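Local coordinates for Rik1-associated factor 1 (Schizosaccharomyces pombe, PDB 4O9D), which serves in the Clr4 methyltransferase complex, which contributes to heterochromatin establishment by methylating histone H3 and also ubiquitylates this histone, at residues 113-118 with 156-161; 283-288 with 349-354; 292-297 with 302-307. All coordinates share one frame; numbering follows the deposited sequence.

Contact 1 of 3, residues 113-118 with 156-161; sequences VKVWDM and LSTDNS. With EDO (1,2-ethanediol), chain C.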
ATOM      1  N   VAL A 113       1.823   1.930 -16.602  1.00 23.44           N
ATOM      2  CA  VAL A 113       1.385   2.978 -15.710  1.00 22.29           C
ATOM      3  C   VAL A 113       0.432   3.914 -16.492  1.00 23.89           C
ATOM      4  O   VAL A 113       0.790   4.380 -17.581  1.00 22.31           O
ATOM      5  CB  VAL A 113       2.580   3.798 -15.173  1.00 23.61           C
ATOM      6  CG1 VAL A 113       2.092   4.806 -14.167  1.00 20.93           C
ATOM      7  CG2 VAL A 113       3.626   2.883 -14.521  1.00 27.00           C
ATOM      8  N   LYS A 114      -0.757   4.185 -15.954  1.00 22.38           N
ATOM      9  CA  LYS A 114      -1.713   5.105 -16.606  1.00 23.61           C
ATOM     10  C   LYS A 114      -2.022   6.326 -15.747  1.00 28.96           C
ATOM     11  O   LYS A 114      -1.898   6.304 -14.506  1.00 23.30           O
ATOM     12  CB  LYS A 114      -3.010   4.384 -17.007  1.00 23.12           C
ATOM     13  CG  LYS A 114      -2.778   3.326 -18.106  1.00 24.65           C
ATOM     14  CD  LYS A 114      -4.006   2.459 -18.429  1.00 27.25           C
ATOM     15  CE  LYS A 114      -3.727   1.460 -19.572  1.00 27.75           C
ATOM     16  NZ  LYS A 114      -4.957   0.737 -20.022  1.00 31.30           N
ATOM     17  N   VAL A 115      -2.423   7.393 -16.428  1.00 25.88           N
ATOM     18  CA  VAL A 115      -2.720   8.670 -15.792  1.00 25.14           C
ATOM     19  C   VAL A 115      -4.144   9.084 -16.204  1.00 29.71           C
ATOM     20  O   VAL A 115      -4.411   9.226 -17.403  1.00 27.27           O
ATOM     21  CB  VAL A 115      -1.724   9.762 -16.276  1.00 21.45           C
ATOM     22  CG1 VAL A 115      -2.055  11.094 -15.633  1.00 25.48           C
ATOM     23  CG2 VAL A 115      -0.293   9.349 -15.979  1.00 24.13           C
ATOM     24  N   TRP A 116      -5.038   9.282 -15.230  1.00 26.49           N
ATOM     25  CA  TRP A 116      -6.443   9.584 -15.510  1.00 26.74           C
ATOM     26  C   TRP A 116      -6.845  10.958 -14.952  1.00 28.47           C
ATOM     27  O   TRP A 116      -6.402  11.349 -13.877  1.00 26.57           O
ATOM     28  CB  TRP A 116      -7.371   8.527 -14.875  1.00 27.37           C
ATOM     29  CG  TRP A 116      -6.956   7.097 -15.044  1.00 25.30           C
ATOM     30  CD1 TRP A 116      -6.101   6.391 -14.235  1.00 28.76           C
ATOM     31  CD2 TRP A 116      -7.398   6.174 -16.057  1.00 29.95           C
ATOM     32  NE1 TRP A 116      -5.972   5.095 -14.693  1.00 24.75           N
ATOM     33  CE2 TRP A 116      -6.750   4.942 -15.813  1.00 30.40           C
ATOM     34  CE3 TRP A 116      -8.261   6.276 -17.159  1.00 29.36           C
ATOM     35  CZ2 TRP A 116      -6.936   3.829 -16.628  1.00 28.29           C
ATOM     36  CZ3 TRP A 116      -8.452   5.172 -17.954  1.00 26.17           C
ATOM     37  CH2 TRP A 116      -7.786   3.967 -17.696  1.00 29.28           C
ATOM     38  N   ASP A 117      -7.714  11.687 -15.651  1.00 33.71           N
ATOM     39  CA  ASP A 117      -8.214  12.932 -15.079  1.00 30.49           C
ATOM     40  C   ASP A 117      -9.460  12.621 -14.240  1.00 32.23           C
ATOM     41  O   ASP A 117      -9.933  11.478 -14.206  1.00 31.08           O
ATOM     42  CB  ASP A 117      -8.467  14.017 -16.149  1.00 33.95           C
ATOM     43  CG  ASP A 117      -9.636  13.691 -17.085  1.00 33.77           C
ATOM     44  OD1 ASP A 117     -10.565  12.948 -16.695  1.00 30.74           O
ATOM     45  OD2 ASP A 117      -9.628  14.203 -18.230  1.00 37.70           O
ATOM     46  N   MET A 118      -9.991  13.621 -13.550  1.00 33.06           N
ATOM     47  CA  MET A 118     -11.081  13.345 -12.623  1.00 34.01           C
ATOM     48  C   MET A 118     -12.408  12.990 -13.312  1.00 38.53           C
ATOM     49  O   MET A 118     -13.387  12.676 -12.629  1.00 37.48           O
ATOM     50  CB  MET A 118     -11.256  14.496 -11.625  1.00 36.07           C
ATOM     51  CG  MET A 118     -10.090  14.637 -10.649  1.00 36.60           C
ATOM     52  SD  MET A 118      -9.688  13.093  -9.768  1.00 36.08           S
ATOM     53  CE  MET A 118      -8.424  12.346 -10.810  1.00 32.29           C
ATOM     54  N   LEU A 156       8.984   8.986 -13.144  1.00 23.02           N
ATOM     55  CA  LEU A 156       8.218   9.629 -14.212  1.00 24.46           C
ATOM     56  C   LEU A 156       7.723  11.007 -13.812  1.00 26.34           C
ATOM     57  O   LEU A 156       7.213  11.174 -12.714  1.00 24.55           O
ATOM     58  CB  LEU A 156       6.999   8.779 -14.563  1.00 20.12           C
ATOM     59  CG  LEU A 156       7.264   7.341 -14.984  1.00 26.49           C
ATOM     60  CD1 LEU A 156       5.958   6.582 -15.218  1.00 26.66           C
ATOM     61  CD2 LEU A 156       8.135   7.327 -16.224  1.00 29.21           C
ATOM     62  N   SER A 157       7.857  12.003 -14.685  1.00 26.24           N
ATOM     63  CA  SER A 157       7.215  13.287 -14.412  1.00 24.92           C
ATOM     64  C   SER A 157       6.052  13.513 -15.365  1.00 27.17           C
ATOM     65  O   SER A 157       6.005  12.923 -16.451  1.00 26.33           O
ATOM     66  CB  SER A 157       8.207  14.450 -14.464  1.00 30.95           C
ATOM     67  OG  SER A 157       8.502  14.821 -15.788  1.00 32.01           O
ATOM     68  N   THR A 158       5.090  14.330 -14.941  1.00 27.85           N
ATOM     69  CA  THR A 158       3.867  14.532 -15.724  1.00 29.52           C
ATOM     70  C   THR A 158       3.531  16.010 -15.845  1.00 31.97           C
ATOM     71  O   THR A 158       3.744  16.766 -14.905  1.00 31.24           O
ATOM     72  CB  THR A 158       2.630  13.801 -15.085  1.00 32.78           C
ATOM     73  OG1 THR A 158       2.353  14.341 -13.778  1.00 32.43           O
ATOM     74  CG2 THR A 158       2.886  12.309 -14.972  1.00 29.53           C
ATOM     75  N   ASP A 159       2.994  16.420 -16.995  1.00 29.88           N
ATOM     76  CA  ASP A 159       2.524  17.794 -17.142  1.00 29.41           C
ATOM     77  C   ASP A 159       1.496  18.154 -16.075  1.00 33.19           C
ATOM     78  O   ASP A 159       0.533  17.427 -15.867  1.00 32.86           O
ATOM     79  CB  ASP A 159       1.902  18.018 -18.514  1.00 33.05           C
ATOM     80  CG  ASP A 159       1.663  19.499 -18.799  1.00 39.80           C
ATOM     81  OD1 ASP A 159       0.679  20.064 -18.264  1.00 37.06           O
ATOM     82  OD2 ASP A 159       2.488  20.104 -19.524  1.00 35.43           O
ATOM     83  N   ASN A 160       1.699  19.289 -15.412  1.00 38.71           N
ATOM     84  CA  ASN A 160       0.845  19.696 -14.290  1.00 39.81           C
ATOM     85  C   ASN A 160      -0.602  19.958 -14.679  1.00 39.56           C
ATOM     86  O   ASN A 160      -1.517  19.789 -13.866  1.00 45.89           O
ATOM     87  CB  ASN A 160       1.389  20.968 -13.630  1.00 44.40           C
ATOM     88  CG  ASN A 160       2.651  20.719 -12.829  1.00 48.43           C
ATOM     89  OD1 ASN A 160       3.191  19.612 -12.814  1.00 47.02           O
ATOM     90  ND2 ASN A 160       3.136  21.765 -12.158  1.00 54.75           N
ATOM     91  N   SER A 161      -0.816  20.382 -15.916  1.00 38.72           N
ATOM     92  CA  SER A 161      -2.160  20.729 -16.342  1.00 37.38           C
ATOM     93  C   SER A 161      -2.777  19.706 -17.308  1.00 38.44           C
ATOM     94  O   SER A 161      -4.005  19.599 -17.368  1.00 35.11           O
ATOM     95  CB  SER A 161      -2.167  22.127 -16.966  1.00 38.38           C
ATOM     96  OG  SER A 161      -1.536  22.110 -18.222  1.00 42.88           O
TER
HETATM   97  C1  EDO C 701     -16.165  10.226 -10.098  1.00 35.54           C
HETATM   98  O1  EDO C 701     -15.541  11.516 -10.164  1.00 50.59           O
HETATM   99  C2  EDO C 701     -17.527  10.330  -9.410  1.00 38.30           C
HETATM  100  O2  EDO C 701     -18.326  11.381  -9.974  1.00 39.59           O
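Two adjacent blades of the WD40 beta-propeller pack face to face where V113 and V115 meet L156 and T158, each pair set on the third strand of its own four-stranded antiparallel core. The strands stand well apart, with the V115 CA and T158 CA 8.8 Å from each other, so side chains alone bridge the gap and no hydrogen bond joins the two segments. L156 extends its CD1 branch, anti to CA (chi2 176°), until CD1 lies 4.4 Å from V113 CB. Further along, methyl meets methyl: V115 CG2 comes within 4.5 Å of T158 CG2. T158 thus turns its apolar branch to the valine, while its OG1 is hydrogen-bonded to the Y105 hydroxyl of the facing blade, adding a polar tie between the blades. A 1,2-ethanediol, probably from the crystallisation liquor, makes a weak hydrogen bond to M118 O. Strand 103-108 lies beside V115 through F103 and Y105, F126 of strand 122-126 reaches L156, and I165 and S168 of strand 165-171 flank T158 and L156.

Contact 2 of 3, residues 283-288 with 349-354; sequences HATISN and NLFVTG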
ATOM      1  N   HIS A 283       2.955  -6.807   6.677  1.00 21.04           N
ATOM      2  CA  HIS A 283       3.047  -5.365   6.943  1.00 24.23           C
ATOM      3  C   HIS A 283       3.866  -5.086   8.196  1.00 23.45           C
ATOM      4  O   HIS A 283       3.620  -5.692   9.252  1.00 23.70           O
ATOM      5  CB  HIS A 283       1.645  -4.741   7.151  1.00 19.36           C
ATOM      6  CG  HIS A 283       0.734  -4.877   5.973  1.00 24.24           C
ATOM      7  ND1 HIS A 283       0.895  -4.135   4.826  1.00 27.04           N
ATOM      8  CD2 HIS A 283      -0.338  -5.684   5.756  1.00 20.76           C
ATOM      9  CE1 HIS A 283      -0.027  -4.485   3.941  1.00 30.59           C
ATOM     10  NE2 HIS A 283      -0.797  -5.410   4.485  1.00 25.08           N
ATOM     11  N   ALA A 284       4.808  -4.152   8.089  1.00 17.87           N
ATOM     12  CA  ALA A 284       5.511  -3.625   9.261  1.00 19.20           C
ATOM     13  C   ALA A 284       5.176  -2.147   9.423  1.00 20.86           C
ATOM     14  O   ALA A 284       5.003  -1.443   8.411  1.00 20.41           O
ATOM     15  CB  ALA A 284       7.011  -3.799   9.089  1.00 18.97           C
ATOM     16  N   THR A 285       5.086  -1.656  10.666  1.00 18.89           N
ATOM     17  CA  THR A 285       4.887  -0.213  10.875  1.00 22.71           C
ATOM     18  C   THR A 285       5.763   0.328  12.001  1.00 24.32           C
ATOM     19  O   THR A 285       6.476  -0.416  12.684  1.00 19.65           O
ATOM     20  CB  THR A 285       3.398   0.180  11.204  1.00 21.42           C
ATOM     21  OG1 THR A 285       3.095  -0.166  12.564  1.00 21.94           O
ATOM     22  CG2 THR A 285       2.428  -0.517  10.252  1.00 19.93           C
ATOM     23  N   ILE A 286       5.743   1.646  12.143  1.00 22.97           N
ATOM     24  CA  ILE A 286       6.270   2.295  13.335  1.00 24.41           C
ATOM     25  C   ILE A 286       5.123   3.078  13.933  1.00 20.18           C
ATOM     26  O   ILE A 286       4.385   3.725  13.184  1.00 21.40           O
ATOM     27  CB  ILE A 286       7.350   3.341  12.996  1.00 25.09           C
ATOM     28  CG1 ILE A 286       8.520   2.721  12.238  1.00 26.65           C
ATOM     29  CG2 ILE A 286       7.832   4.004  14.280  1.00 22.59           C
ATOM     30  CD1 ILE A 286       9.380   3.763  11.504  1.00 25.75           C
ATOM     31  N   SER A 287       5.007   3.106  15.257  1.00 20.00           N
ATOM     32  CA  SER A 287       3.968   3.912  15.901  1.00 23.52           C
ATOM     33  C   SER A 287       4.128   5.396  15.609  1.00 25.70           C
ATOM     34  O   SER A 287       5.211   5.857  15.258  1.00 23.62           O
ATOM     35  CB  SER A 287       3.945   3.696  17.433  1.00 27.92           C
ATOM     36  OG  SER A 287       5.143   4.165  18.042  1.00 28.36           O
ATOM     37  N   ASN A 288       3.030   6.148  15.731  1.00 23.27           N
ATOM     38  CA  ASN A 288       3.101   7.594  15.611  1.00 27.48           C
ATOM     39  C   ASN A 288       4.031   8.208  16.659  1.00 23.76           C
ATOM     40  O   ASN A 288       4.649   9.233  16.393  1.00 29.97           O
ATOM     41  CB  ASN A 288       1.715   8.233  15.703  1.00 27.08           C
ATOM     42  CG  ASN A 288       0.840   7.916  14.484  1.00 34.51           C
ATOM     43  OD1 ASN A 288       1.350   7.614  13.390  1.00 25.79           O
ATOM     44  ND2 ASN A 288      -0.481   7.982  14.669  1.00 25.92           N
ATOM     45  N   ASN A 349      -3.158   7.832  18.612  1.00 35.91           N
ATOM     46  CA  ASN A 349      -2.231   6.821  19.117  1.00 33.55           C
ATOM     47  C   ASN A 349      -2.767   5.386  19.100  1.00 24.53           C
ATOM     48  O   ASN A 349      -2.089   4.457  19.522  1.00 28.74           O
ATOM     49  CB  ASN A 349      -1.754   7.210  20.514  1.00 35.68           C
ATOM     50  CG  ASN A 349      -0.825   8.408  20.490  1.00 37.47           C
ATOM     51  OD1 ASN A 349       0.191   8.416  19.776  1.00 32.81           O
ATOM     52  ND2 ASN A 349      -1.178   9.439  21.242  1.00 39.06           N
ATOM     53  N   LEU A 350      -3.959   5.186  18.568  1.00 24.29           N
ATOM     54  CA  LEU A 350      -4.498   3.832  18.483  1.00 25.71           C
ATOM     55  C   LEU A 350      -3.993   3.086  17.237  1.00 24.11           C
ATOM     56  O   LEU A 350      -3.754   3.691  16.185  1.00 24.51           O
ATOM     57  CB  LEU A 350      -6.025   3.869  18.463  1.00 27.49           C
ATOM     58  CG  LEU A 350      -6.658   4.313  19.781  1.00 33.48           C
ATOM     59  CD1 LEU A 350      -8.160   4.336  19.686  1.00 31.42           C
ATOM     60  CD2 LEU A 350      -6.212   3.410  20.925  1.00 28.47           C
ATOM     61  N   PHE A 351      -3.850   1.772  17.369  1.00 24.65           N
ATOM     62  CA  PHE A 351      -3.406   0.913  16.276  1.00 24.47           C
ATOM     63  C   PHE A 351      -4.619   0.096  15.830  1.00 25.31           C
ATOM     64  O   PHE A 351      -5.456  -0.301  16.653  1.00 24.68           O
ATOM     65  CB  PHE A 351      -2.263   0.011  16.768  1.00 24.31           C
ATOM     66  CG  PHE A 351      -1.660  -0.890  15.700  1.00 24.45           C
ATOM     67  CD1 PHE A 351      -1.099  -0.355  14.540  1.00 20.65           C
ATOM     68  CD2 PHE A 351      -1.600  -2.264  15.895  1.00 21.25           C
ATOM     69  CE1 PHE A 351      -0.538  -1.187  13.583  1.00 19.93           C
ATOM     70  CE2 PHE A 351      -1.012  -3.108  14.958  1.00 24.45           C
ATOM     71  CZ  PHE A 351      -0.478  -2.562  13.784  1.00 22.13           C
ATOM     72  N   VAL A 352      -4.733  -0.111  14.528  1.00 21.83           N
ATOM     73  CA  VAL A 352      -5.863  -0.803  13.957  1.00 22.39           C
ATOM     74  C   VAL A 352      -5.441  -1.886  12.964  1.00 24.35           C
ATOM     75  O   VAL A 352      -4.727  -1.620  11.974  1.00 22.97           O
ATOM     76  CB  VAL A 352      -6.813   0.189  13.226  1.00 22.87           C
ATOM     77  CG1 VAL A 352      -8.030  -0.541  12.707  1.00 20.67           C
ATOM     78  CG2 VAL A 352      -7.207   1.324  14.149  1.00 21.62           C
ATOM     79  N   THR A 353      -5.943  -3.094  13.184  1.00 19.30           N
ATOM     80  CA  THR A 353      -5.567  -4.225  12.370  1.00 20.79           C
ATOM     81  C   THR A 353      -6.795  -4.995  11.898  1.00 22.69           C
ATOM     82  O   THR A 353      -7.818  -5.046  12.583  1.00 23.44           O
ATOM     83  CB  THR A 353      -4.581  -5.169  13.121  1.00 22.93           C
ATOM     84  OG1 THR A 353      -5.224  -5.785  14.245  1.00 24.01           O
ATOM     85  CG2 THR A 353      -3.370  -4.409  13.602  1.00 20.70           C
ATOM     86  N   GLY A 354      -6.704  -5.559  10.702  1.00 21.50           N
ATOM     87  CA  GLY A 354      -7.805  -6.320  10.139  1.00 26.81           C
ATOM     88  C   GLY A 354      -7.319  -7.642   9.608  1.00 24.16           C
ATOM     89  O   GLY A 354      -6.331  -7.703   8.849  1.00 23.13           O
TER
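T285 and F351 are brought together by two different first torsions: the threonine holds OG1 between its backbone N and carbonyl carbon (chi1 76°), whereas F351 swings its ring anti to the backbone N (chi1 -177°) and across to strand 281-286. T285 OG1 then stands 3.9 Å from F351 CE1, approaching the ring obliquely. The ring does not satisfy this buried hydroxyl, whose polar partners are T294 OG1, in the next strand of its own blade, and the indole NE1 of W344. As an indole N-H can only donate, T285 OG1 accepts from W344, and the threonine is gripped from both blades. F351 also meets the W344 ring, their planes inclined at about 40°. This is an interface between successive blades of a WD40 propeller, the first strand of one facing the second strand of the next, and T353, two residues past F351, is bonded to W363 and H319 in a manner consistent with the hydrogen-bond network of WD repeats. Beyond the strands the two blades approach again in their loops. There N288 CB passes N349 OD1 at 4.4 Å, a loose contact without a hydrogen bond, while N288 ND2 binds G348 O and so reaches the neighbouring blade through its backbone.

Contact 3 of 3, residues 292-297 with 302-307; sequences LVTSSG and TFVWDS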
ATOM      1  N   LEU A 292       7.401   2.416  18.897  1.00 23.80           N
ATOM      2  CA  LEU A 292       7.024   1.015  18.748  1.00 27.00           C
ATOM      3  C   LEU A 292       7.127   0.600  17.289  1.00 23.06           C
ATOM      4  O   LEU A 292       6.913   1.404  16.384  1.00 24.73           O
ATOM      5  CB  LEU A 292       5.608   0.743  19.265  1.00 24.74           C
ATOM      6  CG  LEU A 292       5.304   1.201  20.702  1.00 26.24           C
ATOM      7  CD1 LEU A 292       3.856   0.913  21.051  1.00 33.26           C
ATOM      8  CD2 LEU A 292       6.227   0.531  21.723  1.00 26.36           C
ATOM      9  N   VAL A 293       7.408  -0.685  17.108  1.00 21.30           N
ATOM     10  CA  VAL A 293       7.541  -1.308  15.820  1.00 22.66           C
ATOM     11  C   VAL A 293       6.644  -2.540  15.803  1.00 22.79           C
ATOM     12  O   VAL A 293       6.509  -3.233  16.822  1.00 25.23           O
ATOM     13  CB  VAL A 293       9.003  -1.702  15.609  1.00 24.55           C
ATOM     14  CG1 VAL A 293       9.145  -2.548  14.356  1.00 21.18           C
ATOM     15  CG2 VAL A 293       9.872  -0.429  15.598  1.00 21.13           C
ATOM     16  N   THR A 294       5.999  -2.797  14.661  1.00 23.44           N
ATOM     17  CA  THR A 294       5.037  -3.899  14.566  1.00 18.61           C
ATOM     18  C   THR A 294       5.324  -4.767  13.357  1.00 19.32           C
ATOM     19  O   THR A 294       5.908  -4.314  12.387  1.00 19.94           O
ATOM     20  CB  THR A 294       3.583  -3.368  14.437  1.00 21.53           C
ATOM     21  OG1 THR A 294       3.364  -2.837  13.112  1.00 20.88           O
ATOM     22  CG2 THR A 294       3.317  -2.301  15.469  1.00 24.93           C
ATOM     23  N   SER A 295       4.870  -6.013  13.414  1.00 24.22           N
ATOM     24  CA  SER A 295       5.009  -6.955  12.307  1.00 23.07           C
ATOM     25  C   SER A 295       3.737  -7.811  12.226  1.00 25.61           C
ATOM     26  O   SER A 295       3.467  -8.622  13.133  1.00 19.65           O
ATOM     27  CB  SER A 295       6.217  -7.865  12.556  1.00 23.48           C
ATOM     28  OG  SER A 295       6.273  -8.897  11.589  1.00 24.49           O
ATOM     29  N   SER A 296       2.943  -7.620  11.175  1.00 24.05           N
ATOM     30  CA  SER A 296       1.679  -8.350  11.048  1.00 18.50           C
ATOM     31  C   SER A 296       1.819  -9.402   9.969  1.00 25.03           C
ATOM     32  O   SER A 296       2.282  -9.123   8.846  1.00 23.05           O
ATOM     33  CB  SER A 296       0.498  -7.428  10.706  1.00 23.58           C
ATOM     34  OG  SER A 296       0.416  -6.291  11.547  1.00 20.49           O
ATOM     35  N   GLY A 297       1.395 -10.621  10.270  1.00 26.04           N
ATOM     36  CA  GLY A 297       1.689 -11.698   9.341  1.00 25.74           C
ATOM     37  C   GLY A 297       0.519 -12.502   8.859  1.00 28.84           C
ATOM     38  O   GLY A 297      -0.640 -12.247   9.222  1.00 28.13           O
ATOM     39  N   THR A 302      -0.102  -9.875  15.147  1.00 22.88           N
ATOM     40  CA  THR A 302       0.879  -8.796  14.995  1.00 21.66           C
ATOM     41  C   THR A 302       1.807  -8.800  16.199  1.00 25.09           C
ATOM     42  O   THR A 302       1.336  -8.680  17.352  1.00 25.83           O
ATOM     43  CB  THR A 302       0.180  -7.421  14.959  1.00 20.94           C
ATOM     44  OG1 THR A 302      -0.675  -7.327  13.811  1.00 20.24           O
ATOM     45  CG2 THR A 302       1.198  -6.285  14.960  1.00 20.65           C
ATOM     46  N   PHE A 303       3.104  -8.966  15.957  1.00 21.37           N
ATOM     47  CA  PHE A 303       4.098  -8.794  17.021  1.00 27.42           C
ATOM     48  C   PHE A 303       4.407  -7.302  17.182  1.00 25.06           C
ATOM     49  O   PHE A 303       4.470  -6.586  16.196  1.00 26.53           O
ATOM     50  CB  PHE A 303       5.382  -9.595  16.725  1.00 28.24           C
ATOM     51  CG  PHE A 303       5.245 -11.083  16.980  1.00 28.00           C
ATOM     52  CD1 PHE A 303       4.641 -11.902  16.060  1.00 28.51           C
ATOM     53  CD2 PHE A 303       5.712 -11.645  18.164  1.00 39.91           C
ATOM     54  CE1 PHE A 303       4.512 -13.250  16.280  1.00 31.28           C
ATOM     55  CE2 PHE A 303       5.575 -12.995  18.398  1.00 39.50           C
ATOM     56  CZ  PHE A 303       4.976 -13.802  17.445  1.00 42.28           C
ATOM     57  N   VAL A 304       4.578  -6.847  18.421  1.00 24.97           N
ATOM     58  CA  VAL A 304       4.924  -5.455  18.710  1.00 23.76           C
ATOM     59  C   VAL A 304       6.160  -5.373  19.594  1.00 26.70           C
ATOM     60  O   VAL A 304       6.277  -6.155  20.533  1.00 27.71           O
ATOM     61  CB  VAL A 304       3.811  -4.746  19.433  1.00 21.83           C
ATOM     62  CG1 VAL A 304       4.184  -3.261  19.625  1.00 25.79           C
ATOM     63  CG2 VAL A 304       2.490  -4.891  18.637  1.00 21.73           C
ATOM     64  N   TRP A 305       7.056  -4.420  19.293  1.00 21.46           N
ATOM     65  CA  TRP A 305       8.290  -4.218  20.050  1.00 25.49           C
ATOM     66  C   TRP A 305       8.397  -2.772  20.490  1.00 24.50           C
ATOM     67  O   TRP A 305       7.990  -1.863  19.786  1.00 25.63           O
ATOM     68  CB  TRP A 305       9.537  -4.504  19.183  1.00 26.54           C
ATOM     69  CG  TRP A 305       9.736  -5.910  18.764  1.00 23.94           C
ATOM     70  CD1 TRP A 305      10.380  -6.892  19.467  1.00 27.21           C
ATOM     71  CD2 TRP A 305       9.313  -6.510  17.533  1.00 25.25           C
ATOM     72  NE1 TRP A 305      10.370  -8.062  18.750  1.00 29.23           N
ATOM     73  CE2 TRP A 305       9.732  -7.853  17.558  1.00 26.36           C
ATOM     74  CE3 TRP A 305       8.625  -6.038  16.411  1.00 26.25           C
ATOM     75  CZ2 TRP A 305       9.489  -8.737  16.505  1.00 29.13           C
ATOM     76  CZ3 TRP A 305       8.380  -6.918  15.358  1.00 32.33           C
ATOM     77  CH2 TRP A 305       8.805  -8.254  15.419  1.00 33.24           C
ATOM     78  N   ASP A 306       8.970  -2.571  21.665  1.00 25.55           N
ATOM     79  CA  ASP A 306       9.395  -1.272  22.129  1.00 20.00           C
ATOM     80  C   ASP A 306      10.820  -1.125  21.655  1.00 28.19           C
ATOM     81  O   ASP A 306      11.691  -1.881  22.072  1.00 30.38           O
ATOM     82  CB  ASP A 306       9.367  -1.275  23.664  1.00 29.79           C
ATOM     83  CG  ASP A 306       9.904   0.002  24.279  1.00 34.09           C
ATOM     84  OD1 ASP A 306      10.604   0.795  23.611  1.00 30.96           O
ATOM     85  OD2 ASP A 306       9.606   0.217  25.463  1.00 40.19           O
ATOM     86  N   SER A 307      11.069  -0.165  20.779  1.00 26.18           N
ATOM     87  CA  SER A 307      12.373  -0.086  20.108  1.00 31.40           C
ATOM     88  C   SER A 307      13.528   0.131  21.102  1.00 35.60           C
ATOM     89  O   SER A 307      14.684  -0.086  20.769  1.00 32.19           O
ATOM     90  CB  SER A 307      12.357   1.037  19.086  1.00 26.60           C
ATOM     91  OG  SER A 307      12.039   2.251  19.729  1.00 31.99           O
TER
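Strands 292-297 and 302-306 run antiparallel at 167°, their axes 4.4 Å apart, and V293 with W305 and S295 with F303 form the hydrogen-bonded pairs. In the first pair V293 N reaches W305 O at 3.0 Å, and W305 N returns a bond of 2.8 Å to V293 O; S295 and F303 exchange two more. Alternate side chains leave on opposite faces. On one, the indole of W305 offers its edge to S295, whose CB lies near the ring plane, 3.7 Å from CZ3. V293 crosses the indole obliquely, CG1 standing 4.1 Å from CE3. The first torsion of W305 (chi1 -67°) sets CG beside the backbone N, and the benzo half runs back alongside strand 292-297, toward S295. An alanine here would lack the benzo ring, which would probably leave S295 CB and V293 CG1 without this apolar neighbour and uncover part of F274, whose ring meets the indole from strand 269-276. The hairpin forms the middle of a four-stranded WD40 blade, with W305 and D306 at the end of its third strand in the place of the WD dipeptide. On the other face, which carries L292, T294, S296, T302, V304 and D306, T294 and V304 point the same way side by side, CG2 to CG2 at 4.2 Å. L292 CD2 meets D306 CA at 3.7 Å, and D306 OD2 makes a salt bridge with R308. Nearest the turn, S296 OG and T302 OG1 share a hydrogen bond of 2.7 Å, while T294 and T302 both pack against F351 of the next blade.

In the fold
Read from the N terminus, contact 1 comes first: it closes a loop of 37 residues and joins the blade of the first WD repeat to the one after it. Both its segments are complete before the others begin. Contact 2 opens at 283-288 and closes only at 349-354, and the hairpin of contact 3 is wholly nested inside that loop. The nested pair share a sheet, since strands 281-286 and 292-297 are neighbours, and S287 N probably bonds to L292 O where they touch. Contact 3 therefore builds a blade, and contact 2 joins that blade to its successor. Contact 1 makes another blade-to-blade junction, between third strands, on the opposite side of the chain's centre, its centre about 31 Å from that of contact 2.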